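Local coordinates for outer envelope protein 64, mitochondrial (Arabidopsis thaliana, PDB 6HPG), which probably acts as a chaperone receptor at the mitochondrial outer membrane, mediating Hsp90-dependent targeting of proteins to mitochondria, at residues K24-Y29 / C44-A49; Q58-C63 / L78-A83. All coordinates share one frame; numbering follows the deposited sequence.

Contact 1 of 2, residues K24-Y29 / C44-A49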
loop_
_atom_site.group_PDB
_atom_site.type_symbol
_atom_site.label_atom_id
_atom_site.label_comp_id
_atom_site.label_asym_id
_atom_site.label_seq_id
_atom_site.Cartn_x
_atom_site.Cartn_y
_atom_site.Cartn_z
ATOM N N LYS A 24 9.850 10.990 -6.496
ATOM C CA LYS A 24 8.991 12.169 -6.525
ATOM C C LYS A 24 7.670 11.848 -5.857
ATOM O O LYS A 24 7.172 12.656 -5.079
ATOM C CB LYS A 24 8.761 12.709 -7.930
ATOM C CG LYS A 24 9.824 13.732 -8.356
ATOM C CD LYS A 24 10.121 13.750 -9.855
ATOM C CE LYS A 24 11.625 13.656 -10.122
ATOM N NZ LYS A 24 11.970 13.736 -11.572
ATOM N N ALA A 25 7.136 10.663 -6.146
ATOM C CA ALA A 25 5.874 10.197 -5.564
ATOM C C ALA A 25 5.978 10.129 -4.062
ATOM O O ALA A 25 5.149 10.683 -3.347
ATOM C CB ALA A 25 5.492 8.834 -6.123
ATOM N N VAL A 26 7.027 9.445 -3.592
ATOM C CA VAL A 26 7.342 9.328 -2.151
ATOM C C VAL A 26 7.393 10.714 -1.493
ATOM O O VAL A 26 6.896 10.893 -0.397
ATOM C CB VAL A 26 8.713 8.595 -1.911
ATOM C CG1 VAL A 26 9.311 8.853 -0.516
ATOM C CG2 VAL A 26 8.606 7.098 -2.150
ATOM N N ASN A 27 8.065 11.652 -2.149
ATOM C CA ASN A 27 8.254 12.969 -1.595
ATOM C C ASN A 27 6.943 13.767 -1.542
ATOM O O ASN A 27 6.691 14.443 -0.542
ATOM C CB ASN A 27 9.350 13.713 -2.355
ATOM C CG ASN A 27 10.736 13.158 -2.037
ATOM O OD1 ASN A 27 10.973 12.692 -0.935
ATOM N ND2 ASN A 27 11.657 13.233 -2.995
ATOM N N PHE A 28 6.101 13.639 -2.570
ATOM C CA PHE A 28 4.779 14.273 -2.539
ATOM C C PHE A 28 3.904 13.676 -1.437
ATOM O O PHE A 28 3.241 14.420 -0.714
ATOM C CB PHE A 28 4.046 14.207 -3.917
ATOM C CG PHE A 28 4.488 15.265 -4.904
ATOM C CD1 PHE A 28 4.479 16.608 -4.558
ATOM C CD2 PHE A 28 4.889 14.923 -6.193
ATOM C CE1 PHE A 28 4.901 17.580 -5.448
ATOM C CE2 PHE A 28 5.329 15.894 -7.080
ATOM C CZ PHE A 28 5.333 17.229 -6.697
ATOM N N TYR A 29 3.983 12.360 -1.259
ATOM C CA TYR A 29 3.158 11.651 -0.316
ATOM C C TYR A 29 3.636 11.934 1.077
ATOM O O TYR A 29 2.816 12.059 2.003
ATOM C CB TYR A 29 3.130 10.158 -0.616
ATOM C CG TYR A 29 2.447 9.719 -1.929
ATOM C CD1 TYR A 29 1.239 10.269 -2.359
ATOM C CD2 TYR A 29 2.978 8.694 -2.688
ATOM C CE1 TYR A 29 0.605 9.808 -3.513
ATOM C CE2 TYR A 29 2.351 8.246 -3.811
ATOM C CZ TYR A 29 1.174 8.816 -4.238
ATOM O OH TYR A 29 0.562 8.320 -5.390
ATOM N N CYS A 44 -0.978 4.459 2.326
ATOM C CA CYS A 44 -1.100 3.300 1.437
ATOM C C CYS A 44 -0.501 3.568 0.080
ATOM O O CYS A 44 0.135 2.692 -0.511
ATOM C CB CYS A 44 -2.546 2.924 1.239
ATOM S SG CYS A 44 -2.686 1.145 0.939
ATOM N N ASN A 45 -0.761 4.769 -0.449
ATOM C CA ASN A 45 -0.134 5.196 -1.672
ATOM C C ASN A 45 1.399 5.259 -1.501
ATOM O O ASN A 45 2.144 4.829 -2.374
ATOM C CB ASN A 45 -0.686 6.550 -2.142
ATOM C CG ASN A 45 -2.092 6.458 -2.691
ATOM O OD1 ASN A 45 -2.657 5.366 -2.858
ATOM N ND2 ASN A 45 -2.669 7.596 -2.976
ATOM N N ARG A 46 1.886 5.786 -0.399
ATOM C CA ARG A 46 3.325 5.862 -0.266
ATOM C C ARG A 46 3.947 4.482 -0.199
ATOM O O ARG A 46 5.038 4.274 -0.739
ATOM C CB ARG A 46 3.749 6.689 0.941
ATOM C CG ARG A 46 5.201 7.116 0.812
ATOM C CD ARG A 46 5.622 8.112 1.862
ATOM N NE ARG A 46 5.436 7.585 3.211
ATOM C CZ ARG A 46 5.779 8.256 4.322
ATOM N NH1 ARG A 46 6.391 9.451 4.272
ATOM N NH2 ARG A 46 5.536 7.715 5.490
ATOM N N ALA A 47 3.284 3.540 0.508
ATOM C CA ALA A 47 3.705 2.144 0.415
ATOM C C ALA A 47 3.902 1.658 -1.010
ATOM O O ALA A 47 4.885 0.967 -1.305
ATOM C CB ALA A 47 2.725 1.219 1.102
ATOM N N ALA A 48 2.920 1.932 -1.858
ATOM C CA ALA A 48 3.015 1.530 -3.274
ATOM C C ALA A 48 4.268 2.108 -3.909
ATOM O O ALA A 48 4.978 1.422 -4.606
ATOM C CB ALA A 48 1.791 2.012 -4.034
ATOM N N ALA A 49 4.540 3.405 -3.706
ATOM C CA ALA A 49 5.801 3.991 -4.266
ATOM C C ALA A 49 7.052 3.295 -3.707
ATOM O O ALA A 49 7.977 2.982 -4.475
ATOM C CB ALA A 49 5.882 5.491 -4.029
#
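Tyr-29 and Ala-49 meet at the ring edge in this interface between consecutive tetratricopeptide (TPR) repeats, where helix 22-35 of TPR 1 packs antiparallel on helix 40-52 of TPR 2. The knob-like methyl of Ala-49 drops into a shallow hollow: Val-26 CG2 forms one wall, 3.7 Å from Ala-49 CB, Ala-25 CB closes another at 4.0 Å, and the edge of the Tyr-29 ring makes the third. With its CG anti to the carbonyl carbon (chi1 -67°), Tyr-29 lays its ring alongside the partner helix. Asn-45 CB sits over one face of that ring in a CH-pi contact, 3.8 Å from the ring centroid and displaced toward the rim. Their polar ends stay near each other but serve different partners: Tyr-29 OH is hydrogen-bonded to Asn-14, and Asn-45 ND2 to the backbone of the bound peptide. An alanine in place of Tyr-29 would probably open a gap beneath Asn-45 CB and leave Asn-14 without its hydroxyl partner. Beyond the ring, Arg-46 runs its aliphatic stem along helix 22-35, CB lying 3.9 Å from Tyr-29 CB and CD 3.8 Å from Val-26 O.

Contact 2 of 2, residues Q58-C63 / L78-A83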
loop_
_atom_site.group_PDB
_atom_site.type_symbol
_atom_site.label_atom_id
_atom_site.label_comp_id
_atom_site.label_asym_id
_atom_site.label_seq_id
_atom_site.Cartn_x
_atom_site.Cartn_y
_atom_site.Cartn_z
ATOM N N GLN A 58 9.928 -0.056 4.701
ATOM C CA GLN A 58 9.226 1.218 4.734
ATOM C C GLN A 58 7.821 1.038 4.185
ATOM O O GLN A 58 6.900 1.693 4.648
ATOM C CB GLN A 58 9.997 2.307 3.949
ATOM C CG GLN A 58 11.367 2.599 4.556
ATOM C CD GLN A 58 12.126 3.621 3.734
ATOM O OE1 GLN A 58 12.945 3.277 2.866
ATOM N NE2 GLN A 58 11.806 4.872 3.951
ATOM N N ALA A 59 7.669 0.175 3.178
ATOM C CA ALA A 59 6.319 -0.107 2.652
ATOM C C ALA A 59 5.436 -0.745 3.739
ATOM O O ALA A 59 4.288 -0.342 3.922
ATOM C CB ALA A 59 6.394 -1.007 1.419
ATOM N N GLU A 60 6.013 -1.728 4.451
ATOM C CA GLU A 60 5.343 -2.419 5.554
ATOM C C GLU A 60 4.907 -1.466 6.637
ATOM O O GLU A 60 3.746 -1.501 7.043
ATOM C CB GLU A 60 6.229 -3.514 6.165
ATOM C CG GLU A 60 6.265 -4.767 5.305
ATOM C CD GLU A 60 7.358 -5.774 5.680
ATOM O OE1 GLU A 60 8.195 -5.508 6.593
ATOM O OE2 GLU A 60 7.386 -6.840 5.020
ATOM N N GLN A 61 5.823 -0.607 7.092
ATOM C CA GLN A 61 5.499 0.319 8.179
ATOM C C GLN A 61 4.351 1.191 7.729
ATOM O O GLN A 61 3.407 1.410 8.459
ATOM C CB GLN A 61 6.678 1.197 8.552
ATOM C CG GLN A 61 7.753 0.459 9.286
ATOM C CD GLN A 61 9.108 1.048 9.019
ATOM O OE1 GLN A 61 9.289 2.262 9.076
ATOM N NE2 GLN A 61 10.066 0.196 8.710
ATOM N N ASP A 62 4.429 1.664 6.496
ATOM C CA ASP A 62 3.330 2.476 5.947
ATOM C C ASP A 62 1.992 1.743 5.808
ATOM O O ASP A 62 0.960 2.358 6.009
ATOM C CB ASP A 62 3.713 3.056 4.580
ATOM C CG ASP A 62 4.490 4.348 4.667
ATOM O OD1 ASP A 62 4.810 4.835 5.808
ATOM O OD2 ASP A 62 4.811 4.840 3.550
ATOM N N CYS A 63 1.993 0.497 5.329
ATOM C CA CYS A 63 0.750 -0.267 5.313
ATOM C C CYS A 63 0.273 -0.511 6.708
ATOM O O CYS A 63 -0.923 -0.553 6.924
ATOM C CB CYS A 63 0.897 -1.631 4.680
ATOM S SG CYS A 63 1.398 -1.534 2.995
ATOM N N LEU A 78 -2.954 -6.054 0.851
ATOM C CA LEU A 78 -2.338 -6.503 -0.414
ATOM C C LEU A 78 -0.879 -6.107 -0.516
ATOM O O LEU A 78 -0.030 -6.931 -0.818
ATOM C CB LEU A 78 -3.078 -5.905 -1.589
ATOM C CG LEU A 78 -4.546 -6.362 -1.755
ATOM C CD1 LEU A 78 -5.134 -5.775 -3.027
ATOM C CD2 LEU A 78 -4.650 -7.859 -1.833
ATOM N N ARG A 79 -0.605 -4.827 -0.248
ATOM C CA ARG A 79 0.760 -4.265 -0.265
ATOM C C ARG A 79 1.695 -4.750 0.862
ATOM O O ARG A 79 2.871 -5.070 0.578
ATOM C CB ARG A 79 0.728 -2.733 -0.314
ATOM C CG ARG A 79 0.226 -2.208 -1.678
ATOM C CD ARG A 79 0.063 -0.690 -1.758
ATOM N NE ARG A 79 -0.470 -0.386 -3.070
ATOM C CZ ARG A 79 -1.385 0.519 -3.352
ATOM N NH1 ARG A 79 -1.887 1.327 -2.424
ATOM N NH2 ARG A 79 -1.787 0.620 -4.596
ATOM N N ARG A 80 1.208 -4.824 2.111
ATOM C CA ARG A 80 2.034 -5.388 3.176
ATOM C C ARG A 80 2.328 -6.860 2.875
ATOM O O ARG A 80 3.467 -7.331 3.055
ATOM C CB ARG A 80 1.399 -5.242 4.553
ATOM C CG ARG A 80 2.445 -5.345 5.653
ATOM C CD ARG A 80 1.955 -5.009 7.036
ATOM N NE ARG A 80 0.974 -5.976 7.521
ATOM C CZ ARG A 80 0.352 -5.875 8.692
ATOM N NH1 ARG A 80 -0.527 -6.790 9.045
ATOM N NH2 ARG A 80 0.636 -4.879 9.534
ATOM N N GLY A 81 1.303 -7.558 2.386
ATOM C CA GLY A 81 1.440 -8.918 1.875
ATOM C C GLY A 81 2.537 -9.099 0.853
ATOM O O GLY A 81 3.337 -10.040 0.953
ATOM N N THR A 82 2.569 -8.200 -0.124
ATOM C CA THR A 82 3.578 -8.237 -1.185
ATOM C C THR A 82 4.978 -8.017 -0.630
ATOM O O THR A 82 5.902 -8.668 -1.084
ATOM C CB THR A 82 3.272 -7.215 -2.292
ATOM O OG1 THR A 82 1.935 -7.426 -2.746
ATOM C CG2 THR A 82 4.230 -7.339 -3.475
ATOM N N ALA A 83 5.127 -7.104 0.335
ATOM C CA ALA A 83 6.449 -6.745 0.863
ATOM C C ALA A 83 6.957 -7.920 1.679
ATOM O O ALA A 83 8.144 -8.256 1.647
ATOM C CB ALA A 83 6.404 -5.469 1.724
#
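Glu-60 and Arg-80 mark the register of two antiparallel helical segments, their CA atoms 5.0 Å apart. The axes of 58-63 and 78-83 run at 152° to each other and come within 8.7 Å, an approach consistent with the small side chains of Ala-59, Cys-63 and Ala-83 between them. Cys-63 packs closely. Its CB rests against Arg-80 CB, while SG, anti to its own carbonyl carbon, reaches across to the backbone of the partner helix, 3.4 Å from Arg-80 N and 3.6 Å from Arg-79 CB. The sulfur thus fills the notch where the side chains of Arg-79 and Arg-80 leave the backbone. Farther along, Ala-59 and Ala-83 face each other methyl to methyl with a looser separation of 4.5 Å. This is the seam between TPR 2 and TPR 3, the second helix of one repeat meeting the first helix of the next, as stacked TPR units do in a superhelix. Glu-60 and Arg-80 border the seam with their aliphatic parts, crossing at about a right angle with CG to CG at 3.9 Å. Although opposite in charge, they do not pair: Glu-60 OE2 is 6.9 Å from Arg-80 NE. The extended carboxylate arm passes over Ala-83, its CG 3.7 Å from Ala-83 CB, to a salt bridge with Arg-89, whereas the bend in the Arg-80 chain at chi3 (66°) turns the guanidinium toward Thr-64 and Asp-96. Arg-79, fully extended from CG to NE, leads away from helix 56-69, and its NH2 donates two hydrogen bonds to the backbone of the bound peptide.

How the contacts relate
Contact 1 closes before contact 2 opens, and their centres lie 12 Å apart. Both belong to one TPR solenoid, and both segments of contact 2 stand exactly 34 residues beyond those of contact 1, so the same inter-repeat joint is built twice, with Ala-25, Arg-46 and Ala-49 recurring as Ala-59, Arg-80 and Ala-83, while Cys-63 takes the place of Tyr-29 and Arg-79 that of Asn-45. Helices 40-52 and 56-69, consecutive in TPR 2, carry the inner halves of the two contacts and are tied by the Arg-46 to Asp-62 salt bridge, NE to OD2 2.8 Å. The two joints thus place their peptide-facing residues on a common groove, probably like that of Hsp90-binding TPR domains.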